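PDB 6KBC: CghA from Chaetomium globosum, which is a two-domain, largely beta-stranded protein of the calycin clan that binds WK1 in a pocket lined by both domains. Local coordinates for residues A[61-66]-A[348-353]; A[365-370]-A[388-393]. All coordinates share one frame; numbering follows the deposited sequence.

In the fold
Contact 1 brings a strand of the N-terminal domain against strand 348-353 of the C-terminal domain, whereas contact 2 lies wholly within the C-terminal domain and pairs the next two strands of its sheet. Their centres are about 8 Å apart. They are joined at Gly-366, whose O lies 2.8 Å from Trp-349 N and whose N lies 2.9 Å from Trp-350 O, both probable hydrogen bonds. The ligand WK1 is hydrogen-bonded by Ser-65 and Lys-352 of contact 1, and Trp-350 packs on it. Contact 2, farther along the same sheet, comes near the pocket at Gly-389, whose nearest atom is about 4 Å from WK1.

Contact 1 of 2, residues A[61-66]-A[348-353]; sequences AFTVSF and AWWAKP. With WK1 ((2S)-3-[(2S,4E)-4-[[(1R,2S,4aR,6S,8R,8aS)-2-[(E)-but-2-en-2-yl]-6,8-dimethyl-1,2,4a,5,6,7,8,8a-octahydronaphthalen-1-yl]-oxidanyl-methylidene]-3,5-bis(oxidanylidene)pyrrolidin-2-yl]-2-methyl-2-oxidanyl-propanoic acid), chain B.
The methyl of Ala-61 sits over one face of the Trp-349 indole in a CH-pi contact, Ala-61 CB lying 3.9 Å from the centroid of the six-membered ring. Farther along strand 61-66, Thr-63 meets the same ring obliquely, with its CG2 3.8 Å from Trp-349 CH2. Trp-349 and Trp-350 both face Gly-366 in a classic beta bulge, and both side chains set out toward strand 61-66. Trp-349 CG is anti to the backbone N (chi1 -173°), but Trp-350 CG stands between the backbone N and the carbonyl carbon (chi1 73°). Trp-350 CZ3 lies over the centre of the other face of Trp-349, 3.6 Å above its plane. A face of Trp-350 in turn receives the WK1 methyl C18, while Asn-364 OD1 holds its NE1. Lys-352, extended beyond CG, donates from NZ to WK1 O2 at 2.8 Å and, at a short 2.5 Å, to the WK1 carboxyl oxygen O. From the facing strand Ser-65 OG donates to WK1 O5 over 2.7 Å. The direct contact between these two segments is therefore aromatic and apolar, while the side-chain bonds of Ser-65 and Lys-352 meet on WK1, which bridges the two strands.

Contact 2 of 2, residues A[365-370]-A[388-393]; sequences SGFVVE and TGEVEL
The Phe-367 ring and the carboxylate end of Glu-390 lie against each other on one face of the sheet, their side chains crossing at about a right angle. The two planes are turned 44° apart, and Glu-390 OE1 comes obliquely to Phe-367 CD2 at 3.8 Å while OE2 stands near CE2. Glu-390 reaches this place with its chain extended beyond CG. Thr-388 fills the neighbouring position: its OG1 lies at the edge of the Phe-367 ring, near the ring plane, and donates a 2.7 Å hydrogen bond to Glu-390 OE1. That bond meets the carboxylate on its anti side, 23° out of plane. Chi1 of Thr-388 (63°) sets OG1 between the backbone N and the carbonyl carbon and leaves CG2 beside the N, 3.7 Å from Val-369 CG1; the Thr-388 and Val-369 side chains cross at about a right angle.

These side chains share a face of the hairpin formed by strands 363-375 and 382-392 in the C-terminal domain. Ser-365 with Glu-390 and Phe-367 with Thr-388 are hydrogen-bonded antiparallel pairs, each joined by two backbone bonds; that from Glu-390 N to Ser-365 O is 2.7 Å long. Between them Gly-366 and Gly-389 form a non-hydrogen-bonded pair with CA atoms only 4.4 Å apart, and Gly-366 CA makes a CA-H...O contact with Thr-388 O. At this pair only backbone faces the side of the sheet nearer WK1. A water bonded to Ser-365 OG also donates to Glu-390 O. The buried Glu-390 carboxylate has further partners: His-345 NE2 bonds OE1, and Asn-322 ND2 bonds OE2. His-345, on strand 338-346, also stacks on the Phe-367 ring.

Contact 1 of 2, residues A[61-66]-A[348-353]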
ATOM      1  N   ALA A  61      -0.408  12.291   7.518  1.00 21.94           N
ATOM      2  CA  ALA A  61      -0.325  11.000   6.864  1.00 21.97           C
ATOM      3  C   ALA A  61       1.037  10.910   6.210  1.00 23.69           C
ATOM      4  O   ALA A  61       1.605  11.916   5.774  1.00 23.97           O
ATOM      5  CB  ALA A  61      -1.442  10.814   5.814  1.00 21.61           C
ATOM      6  N   PHE A  62       1.549   9.694   6.123  1.00 22.09           N
ATOM      7  CA  PHE A  62       2.881   9.494   5.587  1.00 24.91           C
ATOM      8  C   PHE A  62       2.928   8.117   4.958  1.00 20.65           C
ATOM      9  O   PHE A  62       2.403   7.159   5.518  1.00 23.48           O
ATOM     10  CB  PHE A  62       3.961   9.598   6.686  1.00 23.92           C
ATOM     11  CG  PHE A  62       5.355   9.370   6.171  1.00 22.69           C
ATOM     12  CD1 PHE A  62       6.097  10.422   5.677  1.00 23.07           C
ATOM     13  CD2 PHE A  62       5.908   8.098   6.161  1.00 27.28           C
ATOM     14  CE1 PHE A  62       7.366  10.216   5.168  1.00 26.85           C
ATOM     15  CE2 PHE A  62       7.189   7.880   5.667  1.00 27.94           C
ATOM     16  CZ  PHE A  62       7.915   8.940   5.164  1.00 25.64           C
ATOM     17  N   THR A  63       3.575   8.016   3.810  1.00 25.17           N
ATOM     18  CA  THR A  63       3.753   6.706   3.213  1.00 24.16           C
ATOM     19  C   THR A  63       5.043   6.726   2.415  1.00 24.29           C
ATOM     20  O   THR A  63       5.406   7.742   1.818  1.00 25.50           O
ATOM     21  CB  THR A  63       2.556   6.303   2.335  1.00 23.74           C
ATOM     22  OG1 THR A  63       2.683   4.925   1.954  1.00 24.82           O
ATOM     23  CG2 THR A  63       2.455   7.180   1.082  1.00 25.64           C
ATOM     24  N   VAL A  64       5.747   5.607   2.450  1.00 24.26           N
ATOM     25  CA  VAL A  64       6.937   5.412   1.642  1.00 26.42           C
ATOM     26  C   VAL A  64       6.836   4.031   1.022  1.00 26.64           C
ATOM     27  O   VAL A  64       6.437   3.066   1.686  1.00 29.11           O
ATOM     28  CB  VAL A  64       8.226   5.567   2.488  1.00 27.32           C
ATOM     29  CG1 VAL A  64       8.203   4.622   3.689  1.00 24.62           C
ATOM     30  CG2 VAL A  64       9.454   5.340   1.641  1.00 26.84           C
ATOM     31  N   SER A  65       7.151   3.941  -0.260  1.00 25.99           N
ATOM     32  CA  SER A  65       7.295   2.658  -0.924  1.00 29.63           C
ATOM     33  C   SER A  65       8.746   2.544  -1.353  1.00 29.60           C
ATOM     34  O   SER A  65       9.251   3.418  -2.064  1.00 31.43           O
ATOM     35  CB  SER A  65       6.346   2.527  -2.128  1.00 28.82           C
ATOM     36  OG  SER A  65       5.009   2.375  -1.682  1.00 27.23           O
ATOM     37  N   PHE A  66       9.419   1.503  -0.876  1.00 28.39           N
ATOM     38  CA  PHE A  66      10.749   1.160  -1.350  1.00 31.43           C
ATOM     39  C   PHE A  66      10.594   0.272  -2.578  1.00 32.28           C
ATOM     40  O   PHE A  66      10.031  -0.826  -2.487  1.00 29.52           O
ATOM     41  CB  PHE A  66      11.551   0.449  -0.267  1.00 30.30           C
ATOM     42  CG  PHE A  66      11.851   1.310   0.935  1.00 35.42           C
ATOM     43  CD1 PHE A  66      10.921   1.449   1.953  1.00 33.08           C
ATOM     44  CD2 PHE A  66      13.069   1.973   1.049  1.00 35.79           C
ATOM     45  CE1 PHE A  66      11.200   2.235   3.081  1.00 33.83           C
ATOM     46  CE2 PHE A  66      13.353   2.757   2.170  1.00 34.58           C
ATOM     47  CZ  PHE A  66      12.415   2.888   3.180  1.00 35.10           C
ATOM     48  N   ALA A 348      -6.625  16.459  -0.467  1.00 21.81           N
ATOM     49  CA  ALA A 348      -5.869  16.055  -1.644  1.00 25.05           C
ATOM     50  C   ALA A 348      -4.403  15.915  -1.266  1.00 26.15           C
ATOM     51  O   ALA A 348      -3.749  16.895  -0.912  1.00 26.43           O
ATOM     52  CB  ALA A 348      -6.035  17.083  -2.759  1.00 22.66           C
ATOM     53  N   TRP A 349      -3.888  14.699  -1.349  1.00 24.71           N
ATOM     54  CA  TRP A 349      -2.548  14.403  -0.867  1.00 23.70           C
ATOM     55  C   TRP A 349      -1.528  14.481  -1.998  1.00 28.68           C
ATOM     56  O   TRP A 349      -0.557  15.243  -1.927  1.00 27.25           O
ATOM     57  CB  TRP A 349      -2.581  13.017  -0.224  1.00 20.18           C
ATOM     58  CG  TRP A 349      -1.329  12.584   0.478  1.00 22.83           C
ATOM     59  CD1 TRP A 349      -0.113  13.210   0.489  1.00 22.20           C
ATOM     60  CD2 TRP A 349      -1.178  11.395   1.249  1.00 22.13           C
ATOM     61  NE1 TRP A 349       0.787  12.482   1.246  1.00 24.29           N
ATOM     62  CE2 TRP A 349       0.156  11.361   1.719  1.00 24.06           C
ATOM     63  CE3 TRP A 349      -2.042  10.352   1.595  1.00 22.48           C
ATOM     64  CZ2 TRP A 349       0.640  10.327   2.510  1.00 24.59           C
ATOM     65  CZ3 TRP A 349      -1.554   9.317   2.384  1.00 22.07           C
ATOM     66  CH2 TRP A 349      -0.227   9.314   2.825  1.00 24.13           C
ATOM     67  N   TRP A 350      -1.730  13.684  -3.044  1.00 24.23           N
ATOM     68  CA  TRP A 350      -0.929  13.777  -4.250  1.00 23.79           C
ATOM     69  C   TRP A 350      -1.855  13.609  -5.441  1.00 25.36           C
ATOM     70  O   TRP A 350      -2.977  13.115  -5.315  1.00 24.80           O
ATOM     71  CB  TRP A 350       0.216  12.743  -4.265  1.00 23.04           C
ATOM     72  CG  TRP A 350      -0.203  11.317  -4.490  1.00 23.32           C
ATOM     73  CD1 TRP A 350      -0.506  10.717  -5.689  1.00 25.65           C
ATOM     74  CD2 TRP A 350      -0.324  10.303  -3.493  1.00 24.76           C
ATOM     75  NE1 TRP A 350      -0.817   9.392  -5.488  1.00 24.46           N
ATOM     76  CE2 TRP A 350      -0.721   9.114  -4.150  1.00 23.36           C
ATOM     77  CE3 TRP A 350      -0.137  10.282  -2.104  1.00 24.03           C
ATOM     78  CZ2 TRP A 350      -0.940   7.926  -3.467  1.00 24.68           C
ATOM     79  CZ3 TRP A 350      -0.357   9.091  -1.423  1.00 23.80           C
ATOM     80  CH2 TRP A 350      -0.755   7.929  -2.109  1.00 24.21           C
ATOM     81  N   ALA A 351      -1.387  14.067  -6.593  1.00 23.79           N
ATOM     82  CA  ALA A 351      -2.151  13.949  -7.833  1.00 25.70           C
ATOM     83  C   ALA A 351      -1.164  14.102  -8.968  1.00 30.05           C
ATOM     84  O   ALA A 351      -0.530  15.156  -9.091  1.00 28.43           O
ATOM     85  CB  ALA A 351      -3.247  15.007  -7.921  1.00 23.33           C
ATOM     86  N   LYS A 352      -0.998  13.055  -9.763  1.00 27.36           N
ATOM     87  CA  LYS A 352      -0.099  13.145 -10.895  1.00 31.81           C
ATOM     88  C   LYS A 352      -0.681  12.381 -12.074  1.00 30.41           C
ATOM     89  O   LYS A 352      -1.373  11.369 -11.888  1.00 26.72           O
ATOM     90  CB  LYS A 352       1.292  12.605 -10.543  1.00 32.74           C
ATOM     91  CG  LYS A 352       1.330  11.145 -10.207  1.00 35.46           C
ATOM     92  CD  LYS A 352       2.767  10.714  -9.900  1.00 39.14           C
ATOM     93  CE  LYS A 352       2.815   9.236  -9.574  1.00 44.93           C
ATOM     94  NZ  LYS A 352       4.193   8.749  -9.265  1.00 42.94           N
ATOM     95  N   PRO A 353      -0.427  12.850 -13.296  1.00 30.97           N
ATOM     96  CA  PRO A 353      -0.936  12.150 -14.484  1.00 26.97           C
ATOM     97  C   PRO A 353      -0.275  10.798 -14.662  1.00 28.84           C
ATOM     98  O   PRO A 353       0.905  10.616 -14.351  1.00 30.81           O
ATOM     99  CB  PRO A 353      -0.562  13.091 -15.643  1.00 31.27           C
ATOM    100  CG  PRO A 353      -0.315  14.425 -15.017  1.00 39.49           C
ATOM    101  CD  PRO A 353       0.237  14.121 -13.638  1.00 33.13           C
TER
HETATM  102  O   WK1 B 501       5.348   8.738  -7.003  1.00 42.02           O
HETATM  103  C17 WK1 B 501       4.757   8.483  -5.985  1.00 40.34           C
HETATM  104  O1  WK1 B 501       5.017   9.014  -4.943  1.00 35.21           O
HETATM  105  C19 WK1 B 501       3.663   7.495  -5.990  1.00 35.90           C
HETATM  106  O2  WK1 B 501       3.354   7.046  -7.265  1.00 39.32           O
HETATM  107  C18 WK1 B 501       2.418   8.149  -5.477  1.00 35.48           C
HETATM  108  C20 WK1 B 501       4.204   6.366  -5.157  1.00 35.40           C
HETATM  109  C22 WK1 B 501       3.126   5.457  -4.727  1.00 33.71           C
HETATM  110  N   WK1 B 501       3.451   4.416  -3.769  1.00 34.23           N
HETATM  111  C21 WK1 B 501       2.919   3.265  -4.167  1.00 36.07           C
HETATM  112  O5  WK1 B 501       3.037   2.159  -3.470  1.00 32.29           O
HETATM  113  C23 WK1 B 501       2.415   4.724  -5.749  1.00 41.42           C
HETATM  114  O4  WK1 B 501       1.920   5.236  -6.858  1.00 36.88           O
HETATM  115  C24 WK1 B 501       2.220   3.346  -5.459  1.00 39.24           C
HETATM  116  C16 WK1 B 501       1.514   2.359  -6.268  1.00 39.12           C
HETATM  117  O3  WK1 B 501       0.990   2.758  -7.362  1.00 41.47           O
HETATM  118  C9  WK1 B 501       1.298   0.994  -5.765  1.00 38.30           C
HETATM  119  C8  WK1 B 501       0.022   1.214  -4.905  1.00 36.98           C
HETATM  120  C12 WK1 B 501      -0.103   2.478  -4.080  1.00 35.88           C
HETATM  121  C13 WK1 B 501       0.224   2.532  -2.808  1.00 34.46           C
HETATM  122  C90 WK1 B 501       0.096   3.794  -2.025  1.00 36.67           C
HETATM  123  C14 WK1 B 501      -0.613   3.725  -4.709  1.00 41.16           C
HETATM  124  C7  WK1 B 501      -1.225   1.161  -5.734  1.00 39.80           C
HETATM  125  C6  WK1 B 501      -1.425   0.128  -6.508  1.00 38.20           C
HETATM  126  C3  WK1 B 501      -0.263  -0.787  -6.729  1.00 38.41           C
HETATM  127  C4  WK1 B 501       1.062  -0.060  -6.837  1.00 40.09           C
HETATM  128  C5  WK1 B 501       2.150  -1.112  -6.758  1.00 43.32           C
HETATM  129  C11 WK1 B 501       3.483  -0.497  -7.048  1.00 41.11           C
HETATM  130  C2  WK1 B 501      -0.427  -1.830  -7.804  1.00 38.30           C
HETATM  131  C1  WK1 B 501       0.559  -2.902  -7.461  1.00 38.08           C
HETATM  132  C10 WK1 B 501       0.438  -4.155  -8.263  1.00 40.88           C
HETATM  133  C   WK1 B 501       1.928  -2.322  -7.644  1.00 40.47           C

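Contact 2 of 2, residues A[365-370]-A[388-393]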
ATOM      1  N   SER A 365      -3.934   9.479  -7.771  1.00 21.82           N
ATOM      2  CA  SER A 365      -4.319  10.459  -6.772  1.00 18.61           C
ATOM      3  C   SER A 365      -4.312   9.801  -5.406  1.00 23.54           C
ATOM      4  O   SER A 365      -4.818   8.685  -5.235  1.00 22.77           O
ATOM      5  CB  SER A 365      -5.696  11.048  -7.043  1.00 21.10           C
ATOM      6  OG  SER A 365      -5.782  11.549  -8.367  1.00 23.75           O
ATOM      7  N   GLY A 366      -3.748  10.502  -4.437  1.00 22.55           N
ATOM      8  CA  GLY A 366      -3.770  10.071  -3.049  1.00 18.30           C
ATOM      9  C   GLY A 366      -4.646  11.035  -2.271  1.00 20.82           C
ATOM     10  O   GLY A 366      -4.664  12.242  -2.556  1.00 22.15           O
ATOM     11  N   PHE A 367      -5.353  10.499  -1.286  1.00 19.62           N
ATOM     12  CA  PHE A 367      -6.240  11.284  -0.447  1.00 20.76           C
ATOM     13  C   PHE A 367      -6.148  10.806   0.992  1.00 20.60           C
ATOM     14  O   PHE A 367      -6.006   9.608   1.259  1.00 20.07           O
ATOM     15  CB  PHE A 367      -7.702  11.156  -0.862  1.00 17.71           C
ATOM     16  CG  PHE A 367      -8.010  11.752  -2.192  1.00 19.44           C
ATOM     17  CD1 PHE A 367      -8.322  13.097  -2.300  1.00 20.23           C
ATOM     18  CD2 PHE A 367      -7.977  10.966  -3.338  1.00 19.35           C
ATOM     19  CE1 PHE A 367      -8.624  13.647  -3.552  1.00 22.21           C
ATOM     20  CE2 PHE A 367      -8.278  11.517  -4.587  1.00 19.57           C
ATOM     21  CZ  PHE A 367      -8.596  12.846  -4.684  1.00 19.65           C
ATOM     22  N   VAL A 368      -6.279  11.751   1.912  1.00 20.75           N
ATOM     23  CA  VAL A 368      -6.749  11.429   3.254  1.00 20.33           C
ATOM     24  C   VAL A 368      -8.266  11.386   3.189  1.00 20.16           C
ATOM     25  O   VAL A 368      -8.896  12.308   2.659  1.00 21.39           O
ATOM     26  CB  VAL A 368      -6.270  12.477   4.269  1.00 19.58           C
ATOM     27  CG1 VAL A 368      -6.868  12.188   5.645  1.00 23.48           C
ATOM     28  CG2 VAL A 368      -4.747  12.536   4.312  1.00 20.36           C
ATOM     29  N   VAL A 369      -8.864  10.317   3.698  1.00 18.37           N
ATOM     30  CA  VAL A 369     -10.303  10.156   3.566  1.00 18.95           C
ATOM     31  C   VAL A 369     -10.932  10.180   4.947  1.00 20.83           C
ATOM     32  O   VAL A 369     -10.365   9.677   5.917  1.00 20.01           O
ATOM     33  CB  VAL A 369     -10.683   8.854   2.827  1.00 19.62           C
ATOM     34  CG1 VAL A 369     -10.307   8.961   1.335  1.00 16.68           C
ATOM     35  CG2 VAL A 369      -9.971   7.667   3.483  1.00 18.79           C
ATOM     36  N   GLU A 370     -12.132  10.737   5.020  1.00 21.68           N
ATOM     37  CA  GLU A 370     -12.971  10.581   6.193  1.00 22.15           C
ATOM     38  C   GLU A 370     -13.834   9.343   5.993  1.00 22.86           C
ATOM     39  O   GLU A 370     -14.378   9.122   4.906  1.00 21.59           O
ATOM     40  CB  GLU A 370     -13.847  11.814   6.388  1.00 24.31           C
ATOM     41  CG  GLU A 370     -14.537  11.874   7.735  1.00 28.00           C
ATOM     42  CD  GLU A 370     -15.145  13.248   7.982  1.00 36.04           C
ATOM     43  OE1 GLU A 370     -15.025  14.119   7.086  1.00 35.36           O
ATOM     44  OE2 GLU A 370     -15.689  13.472   9.081  1.00 37.07           O
ATOM     45  N   THR A 388      -6.371   6.771   0.825  1.00 22.46           N
ATOM     46  CA  THR A 388      -6.575   5.999  -0.381  1.00 20.30           C
ATOM     47  C   THR A 388      -5.543   6.418  -1.413  1.00 21.37           C
ATOM     48  O   THR A 388      -5.097   7.569  -1.448  1.00 21.39           O
ATOM     49  CB  THR A 388      -8.007   6.155  -0.996  1.00 23.80           C
ATOM     50  OG1 THR A 388      -8.224   7.512  -1.384  1.00 21.77           O
ATOM     51  CG2 THR A 388      -9.092   5.714  -0.016  1.00 20.69           C
ATOM     52  N   GLY A 389      -5.145   5.451  -2.225  1.00 17.39           N
ATOM     53  CA  GLY A 389      -4.338   5.709  -3.391  1.00 17.91           C
ATOM     54  C   GLY A 389      -5.158   5.202  -4.552  1.00 21.56           C
ATOM     55  O   GLY A 389      -5.501   4.018  -4.588  1.00 20.05           O
ATOM     56  N   GLU A 390      -5.501   6.087  -5.485  1.00 19.30           N
ATOM     57  CA  GLU A 390      -6.493   5.797  -6.519  1.00 20.79           C
ATOM     58  C   GLU A 390      -5.801   5.993  -7.855  1.00 20.44           C
ATOM     59  O   GLU A 390      -5.545   7.131  -8.258  1.00 20.31           O
ATOM     60  CB  GLU A 390      -7.715   6.705  -6.364  1.00 21.35           C
ATOM     61  CG  GLU A 390      -8.223   6.695  -4.914  1.00 18.45           C
ATOM     62  CD  GLU A 390      -9.453   7.548  -4.704  1.00 24.73           C
ATOM     63  OE1 GLU A 390      -9.865   7.666  -3.537  1.00 23.46           O
ATOM     64  OE2 GLU A 390     -10.015   8.082  -5.690  1.00 23.81           O
ATOM     65  N   VAL A 391      -5.470   4.889  -8.522  1.00 21.25           N
ATOM     66  CA  VAL A 391      -4.657   4.928  -9.731  1.00 21.61           C
ATOM     67  C   VAL A 391      -5.514   4.521 -10.917  1.00 21.37           C
ATOM     68  O   VAL A 391      -6.240   3.524 -10.867  1.00 22.78           O
ATOM     69  CB  VAL A 391      -3.415   4.031  -9.629  1.00 23.04           C
ATOM     70  CG1 VAL A 391      -2.515   4.281 -10.843  1.00 26.74           C
ATOM     71  CG2 VAL A 391      -2.668   4.293  -8.300  1.00 24.15           C
ATOM     72  N   GLU A 392      -5.398   5.290 -11.985  1.00 25.16           N
ATOM     73  CA  GLU A 392      -6.137   5.133 -13.218  1.00 24.18           C
ATOM     74  C   GLU A 392      -5.111   4.868 -14.310  1.00 27.84           C
ATOM     75  O   GLU A 392      -4.051   5.508 -14.333  1.00 25.96           O
ATOM     76  CB  GLU A 392      -6.847   6.426 -13.462  1.00 26.14           C
ATOM     77  CG  GLU A 392      -7.932   6.715 -12.449  1.00 23.99           C
ATOM     78  CD  GLU A 392      -8.415   8.103 -12.645  1.00 22.20           C
ATOM     79  OE1 GLU A 392      -7.723   8.818 -13.422  1.00 24.11           O
ATOM     80  OE2 GLU A 392      -9.464   8.475 -12.086  1.00 24.38           O
ATOM     81  N   LEU A 393      -5.396   3.924 -15.200  1.00 23.66           N
ATOM     82  CA  LEU A 393      -4.491   3.684 -16.312  1.00 24.51           C
ATOM     83  C   LEU A 393      -5.301   3.544 -17.589  1.00 27.17           C
ATOM     84  O   LEU A 393      -6.486   3.206 -17.577  1.00 22.43           O
ATOM     85  CB  LEU A 393      -3.624   2.434 -16.097  1.00 23.37           C
ATOM     86  CG  LEU A 393      -2.665   2.485 -14.903  1.00 29.79           C
ATOM     87  CD1 LEU A 393      -2.005   1.153 -14.764  1.00 30.52           C
ATOM     88  CD2 LEU A 393      -1.630   3.572 -15.099  1.00 33.90           C
TER
HETATM   89  O   HOH W   1      -7.040   9.392  -9.506  1.00 24.89           O